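Local coordinates for uncharacterized protein (Bacteroides thetaiotaomicron, PDB 4LB8) that is of unknown function but belongs to the DUF4848 family and is made with a signal sequence, so it is probably exported, perhaps as a lipoprotein, at residues 41-46 and 123-128; 61-66 and 116-121; 75-80 and 85-90; 179-184 and 211-216; 183-188 and 192-197. One frame throughout, in Å; residues are numbered along the deposited sequence.

Contact 1 of 5, residues 41-46 and 123-128; sequences LKVSAM and NEYFVN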
# COMPACT_ATOMS: atom_id res chain seq x y z
N LEU A 41 -6.17 32.97 -10.07
CA LEU A 41 -7.53 32.42 -10.02
C LEU A 41 -8.13 32.29 -11.41
O LEU A 41 -8.59 31.21 -11.77
CB LEU A 41 -8.45 33.30 -9.13
CG LEU A 41 -9.93 32.85 -9.04
CD1 LEU A 41 -10.05 31.51 -8.30
CD2 LEU A 41 -10.75 33.90 -8.37
N LYS A 42 -8.12 33.40 -12.20
CA LYS A 42 -8.66 33.42 -13.56
C LYS A 42 -7.91 32.44 -14.47
O LYS A 42 -8.56 31.61 -15.10
CB LYS A 42 -8.65 34.83 -14.17
CG LYS A 42 -9.39 35.92 -13.37
CD LYS A 42 -10.90 35.97 -13.60
CE LYS A 42 -11.56 37.05 -12.76
NZ LYS A 42 -13.00 37.23 -13.10
N VAL A 43 -6.56 32.45 -14.47
CA VAL A 43 -5.77 31.53 -15.30
C VAL A 43 -5.90 30.07 -14.81
O VAL A 43 -6.13 29.21 -15.65
CB VAL A 43 -4.29 31.96 -15.44
CG1 VAL A 43 -3.48 30.95 -16.26
CG2 VAL A 43 -4.21 33.34 -16.09
N SER A 44 -5.81 29.79 -13.49
CA SER A 44 -5.92 28.39 -13.04
C SER A 44 -7.31 27.78 -13.30
O SER A 44 -7.40 26.56 -13.29
CB SER A 44 -5.54 28.22 -11.57
OG SER A 44 -6.55 28.69 -10.69
N ALA A 45 -8.35 28.60 -13.60
CA ALA A 45 -9.73 28.13 -13.84
C ALA A 45 -10.04 27.81 -15.31
O ALA A 45 -11.07 27.18 -15.62
CB ALA A 45 -10.71 29.15 -13.33
N MSE A 46 -9.13 28.23 -16.19
CA MSE A 46 -9.18 27.98 -17.63
C MSE A 46 -8.86 26.53 -17.97
O MSE A 46 -8.30 25.79 -17.14
CB MSE A 46 -8.16 28.88 -18.32
CG MSE A 46 -8.47 30.36 -18.23
SE MSE A 46 -7.16 31.32 -19.24
CE MSE A 46 -7.53 33.15 -18.58
N ASN A 123 1.52 28.34 -9.28
CA ASN A 123 2.44 29.39 -9.72
C ASN A 123 3.22 29.02 -11.01
O ASN A 123 3.83 29.90 -11.61
CB ASN A 123 3.41 29.75 -8.61
CG ASN A 123 2.81 30.68 -7.61
OD1 ASN A 123 1.89 31.42 -7.92
ND2 ASN A 123 3.33 30.72 -6.39
N GLU A 124 3.16 27.73 -11.43
CA GLU A 124 3.79 27.19 -12.65
C GLU A 124 3.37 27.99 -13.90
O GLU A 124 4.16 28.12 -14.84
CB GLU A 124 3.46 25.69 -12.83
CG GLU A 124 1.99 25.35 -13.10
CD GLU A 124 1.73 24.07 -13.87
OE1 GLU A 124 2.70 23.45 -14.36
OE2 GLU A 124 0.54 23.71 -14.01
N TYR A 125 2.16 28.56 -13.90
CA TYR A 125 1.63 29.38 -14.98
C TYR A 125 2.43 30.67 -15.16
O TYR A 125 2.48 31.19 -16.27
CB TYR A 125 0.16 29.76 -14.70
CG TYR A 125 -0.76 28.57 -14.55
CD1 TYR A 125 -0.96 27.68 -15.60
CD2 TYR A 125 -1.49 28.37 -13.38
CE1 TYR A 125 -1.77 26.56 -15.45
CE2 TYR A 125 -2.34 27.27 -13.24
CZ TYR A 125 -2.47 26.37 -14.28
OH TYR A 125 -3.30 25.28 -14.14
N PHE A 126 3.03 31.22 -14.09
CA PHE A 126 3.68 32.51 -14.22
C PHE A 126 5.19 32.48 -13.97
O PHE A 126 5.87 33.36 -14.52
CB PHE A 126 3.01 33.53 -13.30
CG PHE A 126 1.49 33.63 -13.37
CD1 PHE A 126 0.86 33.94 -14.57
CD2 PHE A 126 0.72 33.49 -12.23
CE1 PHE A 126 -0.54 34.06 -14.63
CE2 PHE A 126 -0.68 33.63 -12.29
CZ PHE A 126 -1.30 33.91 -13.49
N VAL A 127 5.73 31.50 -13.20
CA VAL A 127 7.18 31.39 -12.96
C VAL A 127 7.93 31.13 -14.28
O VAL A 127 7.42 30.44 -15.17
CB VAL A 127 7.63 30.35 -11.89
CG1 VAL A 127 7.30 30.80 -10.48
CG2 VAL A 127 7.10 28.95 -12.18
N ASN A 128 9.14 31.68 -14.39
CA ASN A 128 9.99 31.50 -15.56
C ASN A 128 10.87 30.26 -15.36
O ASN A 128 10.59 29.42 -14.49
CB ASN A 128 10.82 32.77 -15.84
CG ASN A 128 11.79 33.22 -14.76
OD1 ASN A 128 12.14 32.48 -13.83
ND2 ASN A 128 12.28 34.43 -14.89
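A chi1 of 177° splits the two methyls of V43 between neighbouring rings of 123-128, CG1 going to Y125 and CG2 to F126. V43 CG1 lies over one face of Y125, 4.0 Å from Y125 CG, while V43 CG2 comes to the edge of F126, 3.9 Å from F126 CZ. Y125 CB in turn sits over the centre of the F126 ring. Further along the same side of the Y125 ring, S44 CB comes obliquely to within 3.7 Å of Y125 CE2. F54 of helix 48-57 also touches V43, and F30 meets F126 edge-to-face, so V43 sits among aromatic rings. The polar ends look elsewhere: Y125 OH bonds to the T256 carbonyl of the second subunit, and S44 OG to the V258 amide there. Between the two segments no hydrogen bond forms; cohesion here is apolar, with the polar groups at its border committed to the dimer interface.

Contact 2 of 5, residues 61-66 and 116-121; sequences KSQMIL and SRLVYV
Q63 reaches S116 and L118 with the end of its side chain alone. The chain runs extended beyond CG (chi2 -171°), which carries the amide toward 116-121, although the nearest CA atoms, those of Q63 and S116, are 8.1 Å apart. The two branches of that amide are held differently. The nitrogen branch is the firm one: Q63 NE2 is hydrogen-bonded to the carbonyl of N128, and V127 packs against the same side chain, so the end of Q63 is tied to the loop that follows 116-121. The oxygen branch, the one facing 116-121, packs loosely: Q63 OE1 stands 4.3 Å from L118 CG and 3.9 Å from S116 OG, the latter too long for a hydrogen bond. A water makes up the difference. It donates to Q63 OE1 at 3.0 Å and accepts from the backbone amide R117 N at 2.7 Å, so each polar group gains a partner that the opposite segment does not supply directly. Only about 70 Å² is buried in all. This is a water-bridged contact between the first turn of a helix, with S62 at the N-cap position of 63-80, and the long irregular connection leading from helix 84-98 to strand 132-135.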
# COMPACT_ATOMS: atom_id res chain seq x y z
N LYS A 61 7.08 31.94 -22.19
CA LYS A 61 7.19 30.51 -21.93
C LYS A 61 7.37 30.33 -20.42
O LYS A 61 8.37 30.77 -19.85
CB LYS A 61 8.35 29.87 -22.73
CG LYS A 61 8.49 28.36 -22.51
CD LYS A 61 8.99 27.66 -23.77
CE LYS A 61 9.59 26.30 -23.49
NZ LYS A 61 10.98 26.40 -22.99
N SER A 62 6.35 29.78 -19.77
CA SER A 62 6.41 29.54 -18.34
C SER A 62 6.74 28.08 -18.11
O SER A 62 6.80 27.30 -19.07
CB SER A 62 5.11 29.93 -17.66
OG SER A 62 3.96 29.45 -18.34
N GLN A 63 6.99 27.72 -16.83
CA GLN A 63 7.29 26.36 -16.41
C GLN A 63 6.18 25.41 -16.81
O GLN A 63 6.47 24.25 -17.12
CB GLN A 63 7.53 26.30 -14.92
CG GLN A 63 8.98 26.52 -14.62
CD GLN A 63 9.32 26.27 -13.20
OE1 GLN A 63 8.72 25.41 -12.53
NE2 GLN A 63 10.35 26.96 -12.75
N MSE A 64 4.93 25.92 -16.88
CA MSE A 64 3.79 25.15 -17.33
C MSE A 64 3.97 24.71 -18.80
O MSE A 64 3.74 23.53 -19.10
CB MSE A 64 2.49 25.94 -17.15
CG MSE A 64 1.26 25.07 -17.33
SE MSE A 64 0.15 25.47 -18.89
CE MSE A 64 1.21 25.30 -20.24
N ILE A 65 4.38 25.63 -19.72
CA ILE A 65 4.59 25.33 -21.15
C ILE A 65 5.71 24.29 -21.29
O ILE A 65 5.58 23.36 -22.09
CB ILE A 65 4.86 26.62 -22.01
CG1 ILE A 65 3.76 27.71 -21.85
CG2 ILE A 65 5.18 26.30 -23.49
CD1 ILE A 65 2.33 27.44 -22.50
N LEU A 66 6.77 24.42 -20.47
CA LEU A 66 7.87 23.46 -20.43
C LEU A 66 7.37 22.07 -19.98
O LEU A 66 7.83 21.09 -20.53
CB LEU A 66 9.00 23.96 -19.51
CG LEU A 66 10.34 23.25 -19.66
CD1 LEU A 66 10.97 23.53 -21.01
CD2 LEU A 66 11.27 23.63 -18.53
N SER A 116 7.43 19.33 -10.92
CA SER A 116 7.68 20.73 -10.56
C SER A 116 8.40 20.72 -9.21
O SER A 116 8.15 19.84 -8.39
CB SER A 116 6.37 21.51 -10.47
OG SER A 116 6.48 22.92 -10.63
N ARG A 117 9.31 21.67 -8.99
CA ARG A 117 10.03 21.82 -7.72
C ARG A 117 9.19 22.70 -6.78
O ARG A 117 9.45 22.72 -5.60
CB ARG A 117 11.43 22.41 -7.94
CG ARG A 117 12.38 21.40 -8.56
CD ARG A 117 13.76 21.99 -8.83
NE ARG A 117 14.68 21.03 -9.46
CZ ARG A 117 15.40 20.13 -8.80
NH1 ARG A 117 15.31 20.04 -7.48
NH2 ARG A 117 16.20 19.30 -9.46
N LEU A 118 8.15 23.35 -7.31
CA LEU A 118 7.24 24.28 -6.62
C LEU A 118 6.40 23.65 -5.54
O LEU A 118 5.74 22.63 -5.75
CB LEU A 118 6.27 24.93 -7.64
CG LEU A 118 6.84 25.89 -8.67
CD1 LEU A 118 5.74 26.47 -9.52
CD2 LEU A 118 7.64 27.01 -8.03
N VAL A 119 6.33 24.34 -4.41
CA VAL A 119 5.46 23.96 -3.29
C VAL A 119 4.06 24.47 -3.66
O VAL A 119 3.08 23.72 -3.59
CB VAL A 119 5.98 24.56 -1.94
CG1 VAL A 119 5.07 24.20 -0.79
CG2 VAL A 119 7.41 24.15 -1.67
N TYR A 120 3.98 25.73 -4.11
CA TYR A 120 2.76 26.42 -4.52
C TYR A 120 2.64 26.22 -6.02
O TYR A 120 3.05 27.05 -6.82
CB TYR A 120 2.82 27.89 -4.06
CG TYR A 120 3.26 28.03 -2.61
CD1 TYR A 120 2.68 27.27 -1.61
CD2 TYR A 120 4.29 28.90 -2.25
CE1 TYR A 120 3.11 27.35 -0.29
CE2 TYR A 120 4.71 29.01 -0.93
CZ TYR A 120 4.11 28.24 0.05
OH TYR A 120 4.48 28.35 1.36
N VAL A 121 2.12 25.05 -6.36
CA VAL A 121 2.01 24.42 -7.67
C VAL A 121 1.38 25.29 -8.78
O VAL A 121 1.88 25.26 -9.91
CB VAL A 121 1.30 23.03 -7.59
CG1 VAL A 121 2.16 22.03 -6.84
CG2 VAL A 121 -0.11 23.10 -6.98
O HOH W 1 10.18 23.30 -10.97

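Contact 3 of 5, residues 75-80 and 85-90; sequences DKICNQ and AEFDVL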
# COMPACT_ATOMS: atom_id res chain seq x y z
N ASP A 75 6.21 10.92 -23.69
CA ASP A 75 5.23 10.08 -24.36
C ASP A 75 5.75 9.65 -25.74
O ASP A 75 5.51 8.52 -26.15
CB ASP A 75 3.90 10.82 -24.48
CG ASP A 75 2.73 9.89 -24.70
OD1 ASP A 75 2.27 9.28 -23.71
OD2 ASP A 75 2.29 9.75 -25.87
N LYS A 76 6.49 10.54 -26.44
CA LYS A 76 7.06 10.26 -27.75
C LYS A 76 8.26 9.33 -27.64
O LYS A 76 8.50 8.54 -28.55
CB LYS A 76 7.43 11.57 -28.49
CG LYS A 76 6.22 12.35 -29.01
CD LYS A 76 6.61 13.49 -29.97
CE LYS A 76 5.88 14.80 -29.69
NZ LYS A 76 6.47 15.94 -30.44
N ILE A 77 9.02 9.42 -26.52
CA ILE A 77 10.21 8.58 -26.28
C ILE A 77 9.78 7.13 -26.02
O ILE A 77 10.48 6.21 -26.43
CB ILE A 77 11.08 9.16 -25.12
CG1 ILE A 77 11.97 10.29 -25.65
CG2 ILE A 77 11.95 8.06 -24.46
CD1 ILE A 77 12.84 11.02 -24.59
N CYS A 78 8.63 6.93 -25.35
CA CYS A 78 8.07 5.61 -25.03
C CYS A 78 7.52 4.93 -26.29
O CYS A 78 7.42 3.71 -26.33
CB CYS A 78 7.00 5.75 -23.96
SG CYS A 78 7.62 6.30 -22.35
N ASN A 79 7.15 5.74 -27.30
CA ASN A 79 6.58 5.27 -28.56
C ASN A 79 7.65 4.96 -29.61
O ASN A 79 7.44 4.04 -30.41
CB ASN A 79 5.58 6.30 -29.11
CG ASN A 79 4.31 6.46 -28.28
OD1 ASN A 79 3.85 5.54 -27.58
ND2 ASN A 79 3.69 7.64 -28.37
N GLN A 80 8.79 5.69 -29.62
CA GLN A 80 9.86 5.46 -30.59
C GLN A 80 10.88 4.40 -30.11
O GLN A 80 11.58 3.82 -30.94
CB GLN A 80 10.59 6.76 -30.98
CG GLN A 80 11.46 7.37 -29.88
CD GLN A 80 12.22 8.58 -30.35
OE1 GLN A 80 11.91 9.72 -30.00
NE2 GLN A 80 13.26 8.34 -31.15
N ALA A 85 17.25 -0.80 -23.63
CA ALA A 85 18.56 -0.19 -23.86
C ALA A 85 18.50 1.09 -24.71
O ALA A 85 19.29 1.99 -24.47
CB ALA A 85 19.49 -1.20 -24.53
N GLU A 86 17.56 1.15 -25.68
CA GLU A 86 17.36 2.30 -26.56
C GLU A 86 16.65 3.42 -25.79
O GLU A 86 17.02 4.61 -25.91
CB GLU A 86 16.56 1.91 -27.80
CG GLU A 86 16.75 2.86 -28.96
CD GLU A 86 15.63 2.89 -29.98
OE1 GLU A 86 15.13 1.81 -30.37
OE2 GLU A 86 15.26 4.01 -30.41
N PHE A 87 15.62 3.04 -25.00
CA PHE A 87 14.88 3.95 -24.13
C PHE A 87 15.87 4.60 -23.17
O PHE A 87 15.92 5.83 -23.10
CB PHE A 87 13.76 3.21 -23.38
CG PHE A 87 13.09 4.02 -22.29
CD1 PHE A 87 12.11 4.96 -22.60
CD2 PHE A 87 13.46 3.87 -20.96
CE1 PHE A 87 11.53 5.74 -21.59
CE2 PHE A 87 12.87 4.64 -19.96
CZ PHE A 87 11.92 5.57 -20.28
N ASP A 88 16.72 3.78 -22.52
CA ASP A 88 17.74 4.22 -21.55
C ASP A 88 18.65 5.30 -22.12
O ASP A 88 18.95 6.26 -21.41
CB ASP A 88 18.57 3.03 -21.04
CG ASP A 88 17.83 2.12 -20.08
OD1 ASP A 88 16.74 2.52 -19.57
OD2 ASP A 88 18.33 1.00 -19.82
N VAL A 89 19.02 5.17 -23.41
CA VAL A 89 19.85 6.15 -24.10
C VAL A 89 19.07 7.45 -24.29
O VAL A 89 19.61 8.53 -24.02
CB VAL A 89 20.38 5.59 -25.45
CG1 VAL A 89 21.20 6.65 -26.20
CG2 VAL A 89 21.22 4.34 -25.21
N LEU A 90 17.80 7.34 -24.76
CA LEU A 90 16.89 8.47 -25.00
C LEU A 90 16.56 9.20 -23.70
O LEU A 90 16.67 10.44 -23.63
CB LEU A 90 15.58 7.97 -25.64
CG LEU A 90 15.52 7.80 -27.16
CD1 LEU A 90 14.40 6.86 -27.55
CD2 LEU A 90 15.28 9.12 -27.85
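A helical hairpin brings I77 of helix 63-80 against F87 and L90 of helix 84-98, on either side in sequence of the short turn that joins them. The two segments run nearly antiparallel, at 151°, with their axes 9.7 Å apart. I77 CG2, anti to the backbone N, is the atom that fills the middle: it lies 3.6 Å from F87 CD1, meeting the ring obliquely, and 3.8 Å from L90 CB. The side chains of I77 and F87 cross at about a right angle, whereas I77 and L90 slide past each other in opposite directions. One turn further on, Q80 lays its aliphatic part and amide across the leucine methyls, with Q80 CG 3.8 Å from L90 CD1. C78 SG adds a sulfur-aromatic contact, 5.2 Å from the centroid of the F87 ring and again oblique. With an alanine in place of I77, CG1, CG2 and CD1 are gone, which would probably open a gap between the helices where F87 and L90 now meet the isoleucine. F204 of the second subunit stacks on F87 and packs on C78, and E86 OE1 bonds back to the amide of A82 in the turn. No hydrogen bond joins the two segments directly, so the pairing rests on apolar and sulfur-aromatic contacts, with the more polar Q80 and E86 at its margin.

Contact 4 of 5, residues 179-184 and 211-216; sequences RKVGLY and TTYHAK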
# COMPACT_ATOMS: atom_id res chain seq x y z
N ARG A 179 -10.42 -5.67 5.93
CA ARG A 179 -10.07 -7.07 5.74
C ARG A 179 -8.59 -7.21 5.28
O ARG A 179 -8.13 -6.42 4.47
CB ARG A 179 -10.99 -7.75 4.71
CG ARG A 179 -12.49 -7.77 5.03
CD ARG A 179 -12.85 -8.63 6.22
NE ARG A 179 -14.28 -8.60 6.51
CZ ARG A 179 -14.88 -7.72 7.31
NH1 ARG A 179 -14.17 -6.77 7.90
NH2 ARG A 179 -16.19 -7.77 7.50
N LYS A 180 -7.87 -8.22 5.81
CA LYS A 180 -6.47 -8.59 5.48
C LYS A 180 -6.39 -10.06 5.09
O LYS A 180 -7.09 -10.89 5.68
CB LYS A 180 -5.49 -8.43 6.68
CG LYS A 180 -5.23 -7.06 7.21
CD LYS A 180 -4.53 -7.09 8.58
CE LYS A 180 -3.05 -7.36 8.55
NZ LYS A 180 -2.42 -7.14 9.88
N VAL A 181 -5.46 -10.41 4.20
CA VAL A 181 -5.19 -11.80 3.86
C VAL A 181 -3.67 -11.96 3.55
O VAL A 181 -3.05 -11.07 2.99
CB VAL A 181 -6.12 -12.36 2.74
CG1 VAL A 181 -5.85 -11.73 1.39
CG2 VAL A 181 -6.07 -13.89 2.68
N GLY A 182 -3.11 -13.08 3.95
CA GLY A 182 -1.71 -13.39 3.70
C GLY A 182 -1.45 -14.87 3.45
O GLY A 182 -2.22 -15.73 3.87
N LEU A 183 -0.35 -15.13 2.72
CA LEU A 183 0.20 -16.45 2.44
C LEU A 183 1.72 -16.33 2.60
O LEU A 183 2.39 -15.65 1.80
CB LEU A 183 -0.21 -17.00 1.06
CG LEU A 183 0.30 -18.42 0.71
CD1 LEU A 183 -0.07 -19.43 1.75
CD2 LEU A 183 -0.21 -18.83 -0.65
N TYR A 184 2.24 -16.94 3.68
CA TYR A 184 3.63 -16.91 4.07
C TYR A 184 4.21 -18.31 3.93
O TYR A 184 3.61 -19.27 4.42
CB TYR A 184 3.77 -16.33 5.51
CG TYR A 184 3.24 -14.91 5.58
CD1 TYR A 184 4.04 -13.83 5.24
CD2 TYR A 184 1.88 -14.67 5.82
CE1 TYR A 184 3.52 -12.53 5.15
CE2 TYR A 184 1.35 -13.38 5.74
CZ TYR A 184 2.17 -12.31 5.41
OH TYR A 184 1.68 -11.03 5.37
N THR A 211 -12.50 -17.21 7.39
CA THR A 211 -12.73 -16.88 5.97
C THR A 211 -12.45 -18.09 5.05
O THR A 211 -12.02 -19.15 5.52
CB THR A 211 -11.88 -15.64 5.54
OG1 THR A 211 -12.43 -15.08 4.34
CG2 THR A 211 -10.42 -15.99 5.28
N THR A 212 -12.69 -17.92 3.74
CA THR A 212 -12.37 -18.90 2.71
C THR A 212 -11.15 -18.34 1.98
O THR A 212 -11.19 -17.18 1.60
CB THR A 212 -13.58 -19.12 1.79
OG1 THR A 212 -14.54 -19.92 2.49
CG2 THR A 212 -13.22 -19.82 0.50
N TYR A 213 -10.07 -19.14 1.83
CA TYR A 213 -8.86 -18.69 1.14
C TYR A 213 -8.84 -19.19 -0.29
O TYR A 213 -9.38 -20.26 -0.60
CB TYR A 213 -7.57 -19.11 1.85
CG TYR A 213 -7.49 -18.66 3.28
CD1 TYR A 213 -7.97 -19.47 4.32
CD2 TYR A 213 -6.92 -17.45 3.62
CE1 TYR A 213 -7.90 -19.06 5.64
CE2 TYR A 213 -6.84 -17.03 4.94
CZ TYR A 213 -7.33 -17.83 5.95
OH TYR A 213 -7.26 -17.40 7.25
N HIS A 214 -8.22 -18.37 -1.15
CA HIS A 214 -8.09 -18.55 -2.59
C HIS A 214 -6.67 -18.21 -3.03
O HIS A 214 -6.19 -17.10 -2.81
CB HIS A 214 -9.11 -17.68 -3.33
CG HIS A 214 -10.54 -17.93 -2.96
ND1 HIS A 214 -11.20 -19.09 -3.33
CD2 HIS A 214 -11.40 -17.13 -2.29
CE1 HIS A 214 -12.42 -18.98 -2.85
NE2 HIS A 214 -12.60 -17.80 -2.24
N ALA A 215 -6.01 -19.19 -3.62
CA ALA A 215 -4.65 -19.04 -4.08
C ALA A 215 -4.50 -19.59 -5.48
O ALA A 215 -5.29 -20.44 -5.91
CB ALA A 215 -3.69 -19.74 -3.13
N LYS A 216 -3.52 -19.03 -6.19
CA LYS A 216 -3.05 -19.38 -7.52
C LYS A 216 -1.54 -19.59 -7.39
O LYS A 216 -0.78 -18.66 -7.11
CB LYS A 216 -3.41 -18.28 -8.53
CG LYS A 216 -4.74 -18.51 -9.24
CD LYS A 216 -5.18 -17.29 -10.06
CE LYS A 216 -4.50 -17.17 -11.42
NZ LYS A 216 -4.48 -15.76 -11.92
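The Y213 ring takes V181 at its edge, where V181 CG2 lies near the ring plane, 3.8 Å from Y213 CD2 and 3.9 Å from Y213 CE2. Over one face sits the methyl of T211, with T211 CG2 3.6 Å above the plane and offset toward the rim. F196 also meets this ring, their planes inclined at about 55°. Y213 OH bonds to the carbonyl of G252, which gives the buried phenol a polar partner. V181 brings CG2 to the ring edge because it is anti to the backbone N, while CG1 takes the remaining position between N and the carbonyl carbon (chi1 69°). The side chains of V181 and Y213 slide past each other in opposite directions.

Strand 179-188 belongs to the larger antiparallel sheet and strand 213-220 to a four-stranded one, so these residues face each other between two sheets, as the layers of a beta-sandwich do. The backbones stay well apart, the CA atoms of V181 and Y213 being 8.3 Å from each other, and no hydrogen bond links the segments. Two residues along, the approach is longer: L183 CD2 is 4.4 Å from A215 CB. I273 of strand 268-275, the neighbour of 213-220, packs against V181 from the same layer as Y213.

Contact 5 of 5, residues 183-188 and 192-197; sequences LYLSVS and IHANFT
F196 and L183 lie side by side and point the same way from a non-hydrogen-bonded antiparallel pair. From L183 CB, CG is anti to the backbone N (chi1 -178°), which turns the branched end toward strand 191-201. At the branch, L183 CD1 rises over the centre of the F196 ring, 3.6 Å from its centroid and only 9° off the normal, a clear CH-pi contact; the same methyl is 4.1 Å from A194 CB. The leucine side chain also packs on I271 and I273 of strand 268-275. A194 CB also receives L185 CD2 at 3.7 Å, and V187 CG2 meets I192 CG1, so this face is a continuous apolar row. A serine in place of F196 would remove the ring and would probably leave L183 CD1 without the aromatic face beneath it and less firmly held.

The other face is more polar, though it carries the Y184 ring. T197 OG1 lies in the plane of that ring at its edge, 3.6 Å from Y184 CE2, and S186 OG, 3.5 Å from H193 CB, is hydrogen-bonded to the carbonyl of V119 of the second subunit. Four backbone bonds join Y184 with N195 and S186 with H193; that from Y184 N to N195 O is 2.9 Å long and fairly straight at 166°. This is a two-faced antiparallel beta hairpin, apolar toward the opposing sheet and more polar toward the dimer partner.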
# COMPACT_ATOMS: atom_id res chain seq x y z
N LEU A 183 -0.35 -15.13 2.72
CA LEU A 183 0.20 -16.45 2.44
C LEU A 183 1.72 -16.33 2.60
O LEU A 183 2.39 -15.65 1.80
CB LEU A 183 -0.21 -17.00 1.06
CG LEU A 183 0.30 -18.42 0.71
CD1 LEU A 183 -0.07 -19.43 1.75
CD2 LEU A 183 -0.21 -18.83 -0.65
N TYR A 184 2.24 -16.94 3.68
CA TYR A 184 3.63 -16.91 4.07
C TYR A 184 4.21 -18.31 3.93
O TYR A 184 3.61 -19.27 4.42
CB TYR A 184 3.77 -16.33 5.51
CG TYR A 184 3.24 -14.91 5.58
CD1 TYR A 184 4.04 -13.83 5.24
CD2 TYR A 184 1.88 -14.67 5.82
CE1 TYR A 184 3.52 -12.53 5.15
CE2 TYR A 184 1.35 -13.38 5.74
CZ TYR A 184 2.17 -12.31 5.41
OH TYR A 184 1.68 -11.03 5.37
N LEU A 185 5.35 -18.43 3.20
CA LEU A 185 6.04 -19.69 2.94
C LEU A 185 7.43 -19.72 3.54
O LEU A 185 8.16 -18.73 3.50
CB LEU A 185 6.16 -19.99 1.43
CG LEU A 185 4.86 -20.08 0.62
CD1 LEU A 185 5.19 -20.39 -0.81
CD2 LEU A 185 3.87 -21.10 1.22
N SER A 186 7.80 -20.90 4.06
CA SER A 186 9.11 -21.19 4.65
C SER A 186 9.44 -22.65 4.36
O SER A 186 8.55 -23.38 3.92
CB SER A 186 9.16 -20.86 6.14
OG SER A 186 8.28 -21.62 6.95
N VAL A 187 10.70 -23.07 4.51
CA VAL A 187 11.07 -24.46 4.19
C VAL A 187 12.05 -25.01 5.22
O VAL A 187 13.05 -24.35 5.56
CB VAL A 187 11.59 -24.61 2.71
CG1 VAL A 187 12.89 -23.83 2.46
CG2 VAL A 187 11.73 -26.08 2.30
N SER A 188 11.76 -26.22 5.70
CA SER A 188 12.59 -26.97 6.67
C SER A 188 12.90 -28.32 6.10
O SER A 188 12.00 -29.17 6.03
CB SER A 188 11.84 -27.13 8.00
OG SER A 188 12.56 -27.83 8.99
N ILE A 192 7.95 -27.68 2.88
CA ILE A 192 7.46 -26.31 2.75
C ILE A 192 6.25 -26.12 3.68
O ILE A 192 5.28 -26.87 3.61
CB ILE A 192 7.13 -25.97 1.25
CG1 ILE A 192 8.41 -26.16 0.36
CG2 ILE A 192 6.61 -24.52 1.13
CD1 ILE A 192 8.22 -26.23 -1.09
N HIS A 193 6.35 -25.10 4.56
CA HIS A 193 5.34 -24.71 5.55
C HIS A 193 4.58 -23.50 5.03
O HIS A 193 5.21 -22.56 4.57
CB HIS A 193 6.03 -24.36 6.88
CG HIS A 193 6.51 -25.54 7.66
ND1 HIS A 193 7.55 -26.33 7.22
CD2 HIS A 193 6.11 -25.99 8.87
CE1 HIS A 193 7.70 -27.26 8.15
NE2 HIS A 193 6.86 -27.09 9.16
N ALA A 194 3.25 -23.51 5.09
CA ALA A 194 2.45 -22.37 4.67
C ALA A 194 1.65 -21.86 5.83
O ALA A 194 1.17 -22.65 6.65
CB ALA A 194 1.51 -22.77 3.53
N ASN A 195 1.50 -20.54 5.89
CA ASN A 195 0.70 -19.84 6.87
C ASN A 195 -0.30 -18.95 6.10
O ASN A 195 0.10 -18.08 5.34
CB ASN A 195 1.58 -19.04 7.86
CG ASN A 195 0.90 -18.45 9.09
OD1 ASN A 195 1.45 -17.58 9.75
ND2 ASN A 195 -0.31 -18.88 9.42
N PHE A 196 -1.59 -19.30 6.20
CA PHE A 196 -2.73 -18.59 5.63
C PHE A 196 -3.29 -17.77 6.75
O PHE A 196 -3.58 -18.32 7.81
CB PHE A 196 -3.78 -19.55 5.06
CG PHE A 196 -3.41 -20.36 3.85
CD1 PHE A 196 -2.75 -21.57 3.97
CD2 PHE A 196 -3.83 -19.97 2.58
CE1 PHE A 196 -2.45 -22.35 2.85
CE2 PHE A 196 -3.53 -20.76 1.45
CZ PHE A 196 -2.84 -21.95 1.59
N THR A 197 -3.38 -16.44 6.55
CA THR A 197 -3.82 -15.51 7.59
C THR A 197 -4.97 -14.58 7.13
O THR A 197 -5.06 -14.23 5.95
CB THR A 197 -2.63 -14.66 8.11
OG1 THR A 197 -1.96 -14.07 7.01
CG2 THR A 197 -1.65 -15.46 8.96

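Overall arrangement
Along the chain, contacts 1, 2 and 3 form a nested series: 41-46 with 123-128 encloses 61-66 with 116-121, which in turn encloses the hairpin 75-80 with 85-90. Contacts 4 and 5 follow later, both starting from strand 179-188. Contacts 1 and 2 touch, their centres 9 Å apart, and contact 2 shares helix 63-80 with contact 3, about 24 Å away between centres. Contacts 4 and 5 also touch, their centres 12 Å apart, sharing L183 and Y184. The two groups are far apart, about 55 Å between the centres of contacts 1 and 5. The helix-rich N-terminal part meets the beta part of the second subunit (V119 with S186, Y125 with T256), so the dimer joins the two kinds of part.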